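Local coordinates for ABC transporter binding protein AcbH (PDB 3OO8) that binds beta-D-galactopyranose as the extracellular solute receptor of a bacterial ABC transporter, at residues Q369-D374 with D378-M383; I208-M211 with P216-D219; L191-I196 with D227-L232; P220-V225 with T401-A406. The protein carries 2 engineered substitutions. One frame throughout, in Å; residues are numbered along the deposited sequence.

The four contacts form one cluster of helices, with centres about 9 Å (contacts 2 and 4) to about 15 Å apart. Along the chain, helices 191-201, 204-212 and 220-232 come first; helices 371-374, 377-392 and 396-413 follow far later. Contact 3 joins the first and third of the early helices, and contact 2 ties the middle one to the loop leading into the third. Contact 4 connects the same helix 220-232 with helix 396-413, while contact 1 packs helix 371-374 on helix 377-392. Trp217 and Phe194 touch across contacts 2 and 3, and Met371 reaches Phe194 from contact 1, which carries two galactose-binding positions, consistent with a helical core that packs behind the sugar site.

Contact 1. Residues Q369-D374 with D378-M383; sequences QFMERD and DMANAM. Engineered in segment 369-374: Glu372 (natural residue Asp).
Glu372 and Ala380 bring the two backbones closest, CA to CA 5.4 Å, where the short helix 371-374 lies against the early turns of helix 377-392. Met371 carries the apolar part. Its CG stands anti to the backbone N (chi1 -171°), which sends the chain across the gap, where CG lies 4.2 Å from Ala380 CB. Further out, Met371 SD rests 3.9 Å from Met383 CB, and the two methionine side chains cross at about a right angle. Glu372, an engineered replacement for aspartate, sets its OE1 3.6 Å from Ala380 CB. The same OE1 is 3.9 Å from Asn381 OD1, with carboxylate and amide planes perpendicular; the two oxygens merely lie near each other, and no hydrogen bond links the segments. Within 369-374 the turn is tied by Gln369 N to Asp374 OD2, 2.8 Å and nearly straight at 173°, meeting the syn side of the carboxylate but tilted from its plane. Phe370, at the N-cap, stacks on Trp142; Arg373 pairs with Asp301, and its NE bonds to a glycerol, probably from the crystallisation liquor. Position 372, Arg373 and Trp142 belong to the beta-D-galactose site, without sugar in this model, which this turn lines in a class 2 solute-binding fold.

Contact 2. Residues I208-M211 with P216-D219; sequences IKLM and PWTD
Leu210 and Trp217 make the main apolar contact, the leucine lying over one face of the indole. Its CD1 sits 3.9 Å from the centroid of the five-membered ring and only 11° off the ring normal, a CH-pi contact. CD2 covers the other end of the same indole, 3.9 Å from Trp217 CZ3. This spread over both rings follows from CG standing anti to the backbone N (chi1 -177°), which sets the leucine fork across the ring system. Met211 adds its terminal methyl: CE comes obliquely to within 3.7 Å of Trp217 CH2, at the end of a chain bent twice.

The polar link runs through water. One molecule in the indole plane accepts from Trp217 NE1 at 3.0 Å and donates to Leu210 O at 2.8 Å, so the buried ring nitrogen is satisfied. A phenylalanine in place of Trp217 would probably leave this water without its N-H donor and uncover part of Leu210.

Backbone bonding shapes the second segment: Pro216 to Asp219 is a type I turn, closed by Asp219 N to Pro216 O at 3.0 Å. Asp219 then N-caps the next helix through OD2 and Gly221 N.

Around this core, Trp217 also touches Met379 and Met383 of helix 377-392 and Ala406 and Ala410 of helix 396-413, while its N bonds to Glu407. The turn between helices 204-212 and 220-232 is therefore wedged, ring first, among three helices.

Contact 3. Residues L191-I196 with D227-L232; sequences LGTFDI and DQWREL
Thr193 and Trp229 meet methyl to ring face. Thr193 CG2 stands 3.6 Å from the centroid of the six-membered ring, 16° off the normal, a CH-pi contact displaced toward the rim; its nearest ring atom is Trp229 CE2 at 3.5 Å. The methyl takes this place because it lies anti to the backbone N of Thr193, while OG1 is beside that nitrogen (chi1 -71°). The same methyl also meets Leu232 CD2 at 3.8 Å, so one small group fills the notch between tryptophan and leucine one turn apart. Trp229 CZ3 is met obliquely by Phe194 N at 3.8 Å and lies 4.0 Å from Phe194 CB, whereas the phenyl ring leads away. Trp229 NE1 bonds to Gln236, and the indole meets the ring of Phe390 at an incline. With the indole of Trp229 cut back to an alanine methyl, Thr193 CG2 is likely to face a gap, and Gln236 OE1 to lose its indole donor. The segment axes pass 11.0 Å apart at 123°, consistent with an indole between the backbones. It is helix-helix packing in a class 2 solute-binding fold, with Thr193 about 6 Å, side chain to side chain, from galactose-binding Trp142.

Contact 4. Residues P220-V225 with T401-A406; sequences PGVTKV and TVQKSA
Gln403 reaches from helix 396-413 to Thr223 and Val222 with its amide end. As modelled, Gln403 NE2 lies 2.7 Å from Thr223 OG1, and the two side chains cross at about a right angle. The amide is probably turned over in the model, so which of its ends faces the hydroxyl is uncertain. Val222 lies alongside, running the opposite way: its CG1 is 4.1 Å from Gln403 CG.

The next shell sets these groups in place. The glutamine has CG anti to its carbonyl carbon (chi1 -67°) and is extended beyond, which lets the amide span segments whose nearest CA atoms, Val222 and Gln403, are 7.7 Å apart. Thr223 sits in the first turn of helix 220-232, held by Lys224 N to Pro220 O at 3.0 Å. Further out, Val222 touches Leu210 and Tyr206.

Two carbonyls of the preceding turn are also close: the atom modelled as Gln403 OE1 is 2.9 Å from Trp217 O and 3.2 Å from Asp219 O. An oxygen facing two carbonyl oxygens would be unfavourable; with the amide turned back, its NH2 could donate to them and its oxygen could accept from Thr223, which would make the buried glutamine a polar bridge between helix 396-413 and the start of helix 220-232.

Contact 1. Residues Q369-D374 with D378-M383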
loop_
_atom_site.group_PDB
_atom_site.type_symbol
_atom_site.label_atom_id
_atom_site.label_comp_id
_atom_site.label_asym_id
_atom_site.label_seq_id
_atom_site.Cartn_x
_atom_site.Cartn_y
_atom_site.Cartn_z
ATOM N N GLN A 369 0.143 -4.728 -1.362
ATOM C CA GLN A 369 1.096 -3.625 -1.195
ATOM C C GLN A 369 1.013 -2.599 -2.316
ATOM O O GLN A 369 1.935 -1.786 -2.441
ATOM C CB GLN A 369 2.509 -4.201 -1.248
ATOM C CG GLN A 369 2.779 -5.262 -0.180
ATOM C CD GLN A 369 2.507 -4.737 1.237
ATOM O OE1 GLN A 369 2.967 -3.662 1.609
ATOM N NE2 GLN A 369 1.793 -5.519 2.042
ATOM N N PHE A 370 -0.088 -2.650 -3.076
ATOM C CA PHE A 370 -0.327 -1.832 -4.301
ATOM C C PHE A 370 0.392 -2.473 -5.478
ATOM O O PHE A 370 1.460 -3.048 -5.320
ATOM C CB PHE A 370 0.051 -0.355 -4.113
ATOM C CG PHE A 370 -0.383 0.531 -5.261
ATOM C CD1 PHE A 370 -1.728 0.848 -5.469
ATOM C CD2 PHE A 370 0.578 1.082 -6.099
ATOM C CE1 PHE A 370 -2.104 1.690 -6.529
ATOM C CE2 PHE A 370 0.194 1.919 -7.150
ATOM C CZ PHE A 370 -1.143 2.212 -7.354
ATOM N N MET A 371 -0.213 -2.396 -6.657
ATOM C CA MET A 371 0.348 -3.110 -7.813
ATOM C C MET A 371 1.817 -2.809 -8.077
ATOM O O MET A 371 2.589 -3.708 -8.414
ATOM C CB MET A 371 -0.490 -2.839 -9.065
ATOM C CG MET A 371 -0.040 -3.751 -10.220
ATOM S SD MET A 371 -0.878 -3.369 -11.787
ATOM C CE MET A 371 -2.585 -3.778 -11.386
ATOM N N GLU A 372 2.223 -1.560 -7.896
ATOM C CA GLU A 372 3.617 -1.187 -8.136
ATOM C C GLU A 372 4.658 -1.908 -7.270
ATOM O O GLU A 372 5.849 -1.951 -7.638
ATOM C CB GLU A 372 3.775 0.312 -7.978
ATOM C CG GLU A 372 3.090 1.070 -9.070
ATOM C CD GLU A 372 4.032 1.559 -10.120
ATOM O OE1 GLU A 372 5.015 0.840 -10.467
ATOM O OE2 GLU A 372 3.773 2.700 -10.575
ATOM N N ARG A 373 4.225 -2.445 -6.133
ATOM C CA ARG A 373 5.120 -3.174 -5.239
ATOM C C ARG A 373 4.840 -4.659 -5.258
ATOM O O ARG A 373 5.725 -5.452 -4.911
ATOM C CB ARG A 373 4.978 -2.638 -3.803
ATOM C CG ARG A 373 5.470 -1.219 -3.652
ATOM C CD ARG A 373 5.322 -0.778 -2.200
ATOM N NE ARG A 373 5.983 0.507 -1.957
ATOM C CZ ARG A 373 6.200 1.003 -0.736
ATOM N NH1 ARG A 373 5.819 0.311 0.316
ATOM N NH2 ARG A 373 6.826 2.165 -0.566
ATOM N N ASP A 374 3.644 -5.071 -5.683
ATOM C CA ASP A 374 3.353 -6.514 -5.678
ATOM C C ASP A 374 3.812 -7.257 -6.936
ATOM O O ASP A 374 3.911 -8.490 -6.930
ATOM C CB ASP A 374 1.857 -6.792 -5.433
ATOM C CG ASP A 374 1.480 -6.698 -3.960
ATOM O OD1 ASP A 374 2.265 -7.229 -3.130
ATOM O OD2 ASP A 374 0.381 -6.181 -3.686
ATOM N N ASP A 378 8.322 -3.168 -14.394
ATOM C CA ASP A 378 8.022 -3.236 -15.817
ATOM C C ASP A 378 6.567 -3.705 -16.036
ATOM O O ASP A 378 5.895 -3.222 -16.965
ATOM C CB ASP A 378 8.970 -4.212 -16.529
ATOM C CG ASP A 378 10.332 -3.599 -16.879
ATOM O OD1 ASP A 378 10.560 -2.393 -16.679
ATOM O OD2 ASP A 378 11.178 -4.385 -17.347
ATOM N N MET A 379 6.093 -4.631 -15.203
ATOM C CA MET A 379 4.720 -5.174 -15.368
ATOM C C MET A 379 3.690 -4.142 -14.926
ATOM O O MET A 379 2.725 -3.876 -15.631
ATOM C CB MET A 379 4.553 -6.501 -14.621
ATOM C CG MET A 379 3.234 -7.261 -14.957
ATOM S SD MET A 379 3.081 -7.738 -16.702
ATOM C CE MET A 379 1.657 -6.781 -17.267
ATOM N N ALA A 380 3.886 -3.542 -13.752
ATOM C CA ALA A 380 2.985 -2.445 -13.365
ATOM C C ALA A 380 2.957 -1.299 -14.359
ATOM O O ALA A 380 1.888 -0.734 -14.626
ATOM C CB ALA A 380 3.355 -1.935 -11.972
ATOM N N ASN A 381 4.122 -0.927 -14.890
ATOM C CA ASN A 381 4.158 0.192 -15.850
ATOM C C ASN A 381 3.423 -0.158 -17.136
ATOM O O ASN A 381 2.730 0.691 -17.724
ATOM C CB ASN A 381 5.592 0.615 -16.168
ATOM C CG ASN A 381 6.236 1.339 -15.008
ATOM O OD1 ASN A 381 5.547 1.957 -14.191
ATOM N ND2 ASN A 381 7.560 1.242 -14.907
ATOM N N ALA A 382 3.495 -1.416 -17.531
ATOM C CA ALA A 382 2.811 -1.857 -18.744
ATOM C C ALA A 382 1.296 -1.755 -18.509
ATOM O O ALA A 382 0.525 -1.400 -19.413
ATOM C CB ALA A 382 3.229 -3.304 -19.075
ATOM N N MET A 383 0.857 -2.089 -17.290
ATOM C CA MET A 383 -0.576 -2.055 -16.983
ATOM C C MET A 383 -1.119 -0.637 -16.942
ATOM O O MET A 383 -2.294 -0.431 -17.183
ATOM C CB MET A 383 -0.905 -2.754 -15.649
ATOM C CG MET A 383 -0.695 -4.269 -15.668
ATOM S SD MET A 383 -1.520 -5.099 -17.060
ATOM C CE MET A 383 -3.219 -4.568 -16.850
#

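Contact 2. Residues I208-M211 with P216-D219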
loop_
_atom_site.group_PDB
_atom_site.type_symbol
_atom_site.label_atom_id
_atom_site.label_comp_id
_atom_site.label_asym_id
_atom_site.label_seq_id
_atom_site.Cartn_x
_atom_site.Cartn_y
_atom_site.Cartn_z
ATOM N N ILE A 208 -2.171 -12.221 -5.865
ATOM C CA ILE A 208 -0.719 -12.375 -5.790
ATOM C C ILE A 208 -0.195 -13.313 -6.899
ATOM O O ILE A 208 0.846 -13.030 -7.499
ATOM C CB ILE A 208 -0.223 -12.806 -4.362
ATOM C CG1 ILE A 208 -0.691 -11.807 -3.304
ATOM C CG2 ILE A 208 1.291 -12.857 -4.325
ATOM C CD1 ILE A 208 -0.285 -10.335 -3.619
ATOM N N LYS A 209 -0.928 -14.387 -7.199
ATOM C CA LYS A 209 -0.546 -15.287 -8.299
ATOM C C LYS A 209 -0.491 -14.524 -9.603
ATOM O O LYS A 209 0.462 -14.680 -10.386
ATOM C CB LYS A 209 -1.512 -16.459 -8.417
ATOM C CG LYS A 209 -1.311 -17.577 -7.389
ATOM C CD LYS A 209 -2.386 -18.630 -7.614
ATOM C CE LYS A 209 -2.163 -19.843 -6.743
ATOM N NZ LYS A 209 -3.292 -20.793 -6.959
ATOM N N LEU A 210 -1.492 -13.663 -9.823
ATOM C CA LEU A 210 -1.519 -12.860 -11.033
ATOM C C LEU A 210 -0.313 -11.914 -11.068
ATOM O O LEU A 210 0.357 -11.772 -12.091
ATOM C CB LEU A 210 -2.827 -12.056 -11.147
ATOM C CG LEU A 210 -2.999 -11.219 -12.423
ATOM C CD1 LEU A 210 -3.062 -12.086 -13.684
ATOM C CD2 LEU A 210 -4.220 -10.300 -12.352
ATOM N N MET A 211 -0.029 -11.281 -9.923
ATOM C CA MET A 211 1.139 -10.412 -9.816
ATOM C C MET A 211 2.428 -11.124 -10.127
ATOM O O MET A 211 3.307 -10.510 -10.718
ATOM C CB MET A 211 1.231 -9.787 -8.426
ATOM C CG MET A 211 0.097 -8.782 -8.193
ATOM S SD MET A 211 -0.229 -7.383 -9.268
ATOM C CE MET A 211 -1.424 -8.020 -10.433
ATOM N N PRO A 216 -2.168 -16.344 -15.890
ATOM C CA PRO A 216 -1.960 -15.374 -16.980
ATOM C C PRO A 216 -2.979 -14.231 -17.007
ATOM O O PRO A 216 -4.064 -14.367 -16.442
ATOM C CB PRO A 216 -2.160 -16.214 -18.242
ATOM C CG PRO A 216 -3.044 -17.323 -17.811
ATOM C CD PRO A 216 -2.856 -17.566 -16.338
ATOM N N TRP A 217 -2.616 -13.128 -17.653
ATOM C CA TRP A 217 -3.508 -11.980 -17.743
ATOM C C TRP A 217 -4.714 -12.280 -18.588
ATOM O O TRP A 217 -5.634 -11.493 -18.571
ATOM C CB TRP A 217 -2.777 -10.736 -18.239
ATOM C CG TRP A 217 -1.868 -10.198 -17.149
ATOM C CD1 TRP A 217 -0.606 -10.631 -16.855
ATOM C CD2 TRP A 217 -2.212 -9.219 -16.162
ATOM N NE1 TRP A 217 -0.119 -9.932 -15.761
ATOM C CE2 TRP A 217 -1.094 -9.076 -15.313
ATOM C CE3 TRP A 217 -3.358 -8.426 -15.931
ATOM C CZ2 TRP A 217 -1.068 -8.158 -14.250
ATOM C CZ3 TRP A 217 -3.333 -7.499 -14.855
ATOM C CH2 TRP A 217 -2.191 -7.386 -14.037
ATOM N N THR A 218 -4.692 -13.394 -19.317
ATOM C CA THR A 218 -5.823 -13.832 -20.135
ATOM C C THR A 218 -6.809 -14.672 -19.331
ATOM O O THR A 218 -7.826 -15.129 -19.866
ATOM C CB THR A 218 -5.333 -14.657 -21.331
ATOM O OG1 THR A 218 -4.305 -15.560 -20.878
ATOM C CG2 THR A 218 -4.781 -13.741 -22.401
ATOM N N ASP A 219 -6.517 -14.879 -18.048
ATOM C CA ASP A 219 -7.376 -15.731 -17.234
ATOM C C ASP A 219 -8.776 -15.155 -17.091
ATOM O O ASP A 219 -8.924 -13.939 -17.031
ATOM C CB ASP A 219 -6.771 -15.917 -15.853
ATOM C CG ASP A 219 -7.501 -16.962 -15.046
ATOM O OD1 ASP A 219 -7.215 -18.160 -15.254
ATOM O OD2 ASP A 219 -8.326 -16.595 -14.179
HETATM O O HOH W 1 2.133 -10.484 -13.902
#

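Contact 3. Residues L191-I196 with D227-L232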
loop_
_atom_site.group_PDB
_atom_site.type_symbol
_atom_site.label_atom_id
_atom_site.label_comp_id
_atom_site.label_asym_id
_atom_site.label_seq_id
_atom_site.Cartn_x
_atom_site.Cartn_y
_atom_site.Cartn_z
ATOM N N LEU A 191 -4.535 1.923 -10.989
ATOM C CA LEU A 191 -4.075 0.578 -10.619
ATOM C C LEU A 191 -4.757 0.141 -9.323
ATOM O O LEU A 191 -5.009 -1.048 -9.129
ATOM C CB LEU A 191 -2.565 0.545 -10.431
ATOM C CG LEU A 191 -1.698 0.990 -11.626
ATOM C CD1 LEU A 191 -0.230 0.714 -11.297
ATOM C CD2 LEU A 191 -2.170 0.200 -12.863
ATOM N N GLY A 192 -5.050 1.095 -8.438
ATOM C CA GLY A 192 -5.715 0.771 -7.161
ATOM C C GLY A 192 -7.108 0.204 -7.362
ATOM O O GLY A 192 -7.591 -0.576 -6.553
ATOM N N THR A 193 -7.816 0.682 -8.384
ATOM C CA THR A 193 -9.141 0.150 -8.675
ATOM C C THR A 193 -9.026 -1.296 -9.203
ATOM O O THR A 193 -9.821 -2.170 -8.822
ATOM C CB THR A 193 -9.920 1.063 -9.635
ATOM O OG1 THR A 193 -10.272 2.252 -8.912
ATOM C CG2 THR A 193 -11.181 0.366 -10.095
ATOM N N PHE A 194 -8.051 -1.544 -10.073
ATOM C CA PHE A 194 -7.826 -2.913 -10.532
ATOM C C PHE A 194 -7.580 -3.829 -9.329
ATOM O O PHE A 194 -8.235 -4.878 -9.175
ATOM C CB PHE A 194 -6.652 -3.062 -11.512
ATOM C CG PHE A 194 -6.445 -4.493 -11.923
ATOM C CD1 PHE A 194 -7.114 -5.022 -13.033
ATOM C CD2 PHE A 194 -5.650 -5.344 -11.149
ATOM C CE1 PHE A 194 -6.972 -6.341 -13.373
ATOM C CE2 PHE A 194 -5.526 -6.695 -11.472
ATOM C CZ PHE A 194 -6.180 -7.183 -12.596
ATOM N N ASP A 195 -6.661 -3.401 -8.470
ATOM C CA ASP A 195 -6.313 -4.207 -7.307
ATOM C C ASP A 195 -7.505 -4.544 -6.431
ATOM O O ASP A 195 -7.680 -5.688 -6.014
ATOM C CB ASP A 195 -5.300 -3.487 -6.430
ATOM C CG ASP A 195 -3.949 -3.315 -7.088
ATOM O OD1 ASP A 195 -3.614 -3.938 -8.125
ATOM O OD2 ASP A 195 -3.186 -2.500 -6.460
ATOM N N ILE A 196 -8.310 -3.547 -6.098
ATOM C CA ILE A 196 -9.396 -3.789 -5.146
ATOM C C ILE A 196 -10.507 -4.658 -5.757
ATOM O O ILE A 196 -11.079 -5.512 -5.056
ATOM C CB ILE A 196 -9.928 -2.470 -4.508
ATOM C CG1 ILE A 196 -10.685 -2.723 -3.199
ATOM C CG2 ILE A 196 -10.791 -1.622 -5.482
ATOM C CD1 ILE A 196 -9.948 -3.570 -2.145
ATOM N N ASP A 227 -15.029 -6.639 -16.398
ATOM C CA ASP A 227 -16.491 -6.660 -16.552
ATOM C C ASP A 227 -17.144 -5.916 -15.396
ATOM O O ASP A 227 -18.048 -5.109 -15.615
ATOM C CB ASP A 227 -17.039 -8.080 -16.715
ATOM C CG ASP A 227 -16.742 -8.661 -18.094
ATOM O OD1 ASP A 227 -16.484 -7.899 -19.039
ATOM O OD2 ASP A 227 -16.786 -9.901 -18.239
ATOM N N GLN A 228 -16.638 -6.114 -14.178
ATOM C CA GLN A 228 -17.184 -5.373 -13.034
ATOM C C GLN A 228 -16.874 -3.889 -13.182
ATOM O O GLN A 228 -17.686 -3.016 -12.851
ATOM C CB GLN A 228 -16.593 -5.893 -11.709
ATOM C CG GLN A 228 -17.470 -5.580 -10.485
ATOM C CD GLN A 228 -18.448 -6.697 -10.085
ATOM O OE1 GLN A 228 -18.383 -7.836 -10.574
ATOM N NE2 GLN A 228 -19.327 -6.384 -9.133
ATOM N N TRP A 229 -15.696 -3.588 -13.706
ATOM C CA TRP A 229 -15.280 -2.196 -13.848
ATOM C C TRP A 229 -16.149 -1.491 -14.898
ATOM O O TRP A 229 -16.378 -0.275 -14.804
ATOM C CB TRP A 229 -13.801 -2.124 -14.242
ATOM C CG TRP A 229 -13.114 -0.818 -13.951
ATOM C CD1 TRP A 229 -13.685 0.453 -13.884
ATOM C CD2 TRP A 229 -11.711 -0.625 -13.799
ATOM N NE1 TRP A 229 -12.708 1.391 -13.649
ATOM C CE2 TRP A 229 -11.486 0.760 -13.587
ATOM C CE3 TRP A 229 -10.614 -1.506 -13.783
ATOM C CZ2 TRP A 229 -10.207 1.290 -13.382
ATOM C CZ3 TRP A 229 -9.326 -0.978 -13.582
ATOM C CH2 TRP A 229 -9.136 0.403 -13.357
ATOM N N ARG A 230 -16.626 -2.251 -15.895
ATOM C CA ARG A 230 -17.527 -1.646 -16.898
ATOM C C ARG A 230 -18.727 -1.054 -16.191
ATOM O O ARG A 230 -19.203 0.026 -16.569
ATOM C CB ARG A 230 -17.945 -2.651 -17.989
ATOM C CG ARG A 230 -16.816 -2.889 -18.981
ATOM C CD ARG A 230 -17.087 -3.999 -19.989
ATOM N NE ARG A 230 -18.378 -3.893 -20.661
ATOM C CZ ARG A 230 -19.285 -4.869 -20.688
ATOM N NH1 ARG A 230 -19.042 -6.038 -20.094
ATOM N NH2 ARG A 230 -20.424 -4.688 -21.333
ATOM N N GLU A 231 -19.225 -1.752 -15.183
ATOM C CA GLU A 231 -20.353 -1.229 -14.412
ATOM C C GLU A 231 -19.938 -0.014 -13.590
ATOM O O GLU A 231 -20.569 1.054 -13.643
ATOM C CB GLU A 231 -20.970 -2.272 -13.493
ATOM C CG GLU A 231 -22.043 -1.623 -12.633
ATOM C CD GLU A 231 -22.872 -2.574 -11.813
ATOM O OE1 GLU A 231 -22.387 -3.680 -11.479
ATOM O OE2 GLU A 231 -24.012 -2.188 -11.485
ATOM N N LEU A 232 -18.849 -0.171 -12.841
ATOM C CA LEU A 232 -18.327 0.892 -11.986
ATOM C C LEU A 232 -18.090 2.203 -12.742
ATOM O O LEU A 232 -18.358 3.281 -12.205
ATOM C CB LEU A 232 -17.009 0.436 -11.311
ATOM C CG LEU A 232 -16.362 1.409 -10.309
ATOM C CD1 LEU A 232 -17.211 1.691 -9.086
ATOM C CD2 LEU A 232 -14.974 0.917 -9.907
#

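Contact 4. Residues P220-V225 with T401-A406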
loop_
_atom_site.group_PDB
_atom_site.type_symbol
_atom_site.label_atom_id
_atom_site.label_comp_id
_atom_site.label_asym_id
_atom_site.label_seq_id
_atom_site.Cartn_x
_atom_site.Cartn_y
_atom_site.Cartn_z
ATOM N N PRO A 220 -9.816 -16.016 -17.039
ATOM C CA PRO A 220 -11.149 -15.409 -16.952
ATOM C C PRO A 220 -11.372 -14.558 -15.699
ATOM O O PRO A 220 -12.260 -13.722 -15.707
ATOM C CB PRO A 220 -12.089 -16.621 -16.916
ATOM C CG PRO A 220 -11.346 -17.688 -17.665
ATOM C CD PRO A 220 -9.877 -17.456 -17.363
ATOM N N GLY A 221 -10.611 -14.793 -14.629
ATOM C CA GLY A 221 -10.783 -13.957 -13.429
ATOM C C GLY A 221 -10.479 -12.496 -13.727
ATOM O O GLY A 221 -11.023 -11.595 -13.068
ATOM N N VAL A 222 -9.564 -12.272 -14.668
ATOM C CA VAL A 222 -9.200 -10.926 -15.085
ATOM C C VAL A 222 -10.311 -10.311 -15.918
ATOM O O VAL A 222 -10.608 -9.117 -15.806
ATOM C CB VAL A 222 -7.840 -10.897 -15.812
ATOM C CG1 VAL A 222 -7.548 -9.517 -16.330
ATOM C CG2 VAL A 222 -6.753 -11.284 -14.839
ATOM N N THR A 223 -10.924 -11.122 -16.771
ATOM C CA THR A 223 -12.069 -10.648 -17.538
ATOM C C THR A 223 -13.160 -10.204 -16.582
ATOM O O THR A 223 -13.782 -9.163 -16.800
ATOM C CB THR A 223 -12.652 -11.758 -18.448
ATOM O OG1 THR A 223 -11.578 -12.413 -19.147
ATOM C CG2 THR A 223 -13.611 -11.119 -19.471
ATOM N N LYS A 224 -13.357 -10.954 -15.516
ATOM C CA LYS A 224 -14.400 -10.633 -14.539
ATOM C C LYS A 224 -14.131 -9.331 -13.819
ATOM O O LYS A 224 -15.079 -8.587 -13.509
ATOM C CB LYS A 224 -14.575 -11.756 -13.542
ATOM C CG LYS A 224 -15.269 -12.998 -14.081
ATOM C CD LYS A 224 -15.384 -13.991 -12.955
ATOM C CE LYS A 224 -14.154 -13.851 -12.070
ATOM N NZ LYS A 224 -13.849 -15.037 -11.266
ATOM N N VAL A 225 -12.859 -9.062 -13.523
ATOM C CA VAL A 225 -12.482 -7.748 -12.975
ATOM C C VAL A 225 -12.890 -6.598 -13.881
ATOM O O VAL A 225 -13.530 -5.639 -13.446
ATOM C CB VAL A 225 -10.977 -7.654 -12.633
ATOM C CG1 VAL A 225 -10.577 -6.190 -12.318
ATOM C CG2 VAL A 225 -10.638 -8.576 -11.483
ATOM N N THR A 401 -8.387 -6.838 -25.841
ATOM C CA THR A 401 -7.119 -6.253 -26.282
ATOM C C THR A 401 -6.166 -6.112 -25.096
ATOM O O THR A 401 -4.980 -6.477 -25.162
ATOM C CB THR A 401 -7.355 -4.889 -26.924
ATOM O OG1 THR A 401 -8.202 -5.076 -28.068
ATOM C CG2 THR A 401 -6.039 -4.268 -27.365
ATOM N N VAL A 402 -6.717 -5.608 -23.995
ATOM C CA VAL A 402 -5.930 -5.383 -22.773
ATOM C C VAL A 402 -5.398 -6.692 -22.225
ATOM O O VAL A 402 -4.230 -6.793 -21.842
ATOM C CB VAL A 402 -6.777 -4.631 -21.714
ATOM C CG1 VAL A 402 -6.164 -4.758 -20.320
ATOM C CG2 VAL A 402 -6.950 -3.181 -22.161
ATOM N N GLN A 403 -6.239 -7.722 -22.214
ATOM C CA GLN A 403 -5.781 -8.999 -21.694
ATOM C C GLN A 403 -4.648 -9.592 -22.521
ATOM O O GLN A 403 -3.677 -10.136 -21.958
ATOM C CB GLN A 403 -6.923 -10.000 -21.506
ATOM C CG GLN A 403 -7.911 -9.584 -20.400
ATOM C CD GLN A 403 -8.841 -10.718 -19.995
ATOM O OE1 GLN A 403 -8.442 -11.681 -19.293
ATOM N NE2 GLN A 403 -10.086 -10.620 -20.418
ATOM N N LYS A 404 -4.799 -9.545 -23.846
ATOM C CA LYS A 404 -3.769 -10.085 -24.720
ATOM C C LYS A 404 -2.478 -9.279 -24.583
ATOM O O LYS A 404 -1.389 -9.855 -24.397
ATOM C CB LYS A 404 -4.234 -10.149 -26.183
ATOM C CG LYS A 404 -3.057 -10.347 -27.138
ATOM C CD LYS A 404 -3.504 -10.572 -28.566
ATOM C CE LYS A 404 -4.057 -11.989 -28.763
ATOM N NZ LYS A 404 -3.019 -13.063 -28.528
ATOM N N SER A 405 -2.601 -7.950 -24.643
ATOM C CA SER A 405 -1.420 -7.094 -24.508
ATOM C C SER A 405 -0.699 -7.284 -23.171
ATOM O O SER A 405 0.531 -7.373 -23.100
ATOM C CB SER A 405 -1.765 -5.631 -24.715
ATOM O OG SER A 405 -2.211 -5.376 -26.041
ATOM N N ALA A 406 -1.476 -7.397 -22.099
ATOM C CA ALA A 406 -0.872 -7.601 -20.780
ATOM C C ALA A 406 -0.164 -8.950 -20.678
ATOM O O ALA A 406 0.950 -9.019 -20.154
ATOM C CB ALA A 406 -1.969 -7.474 -19.694
#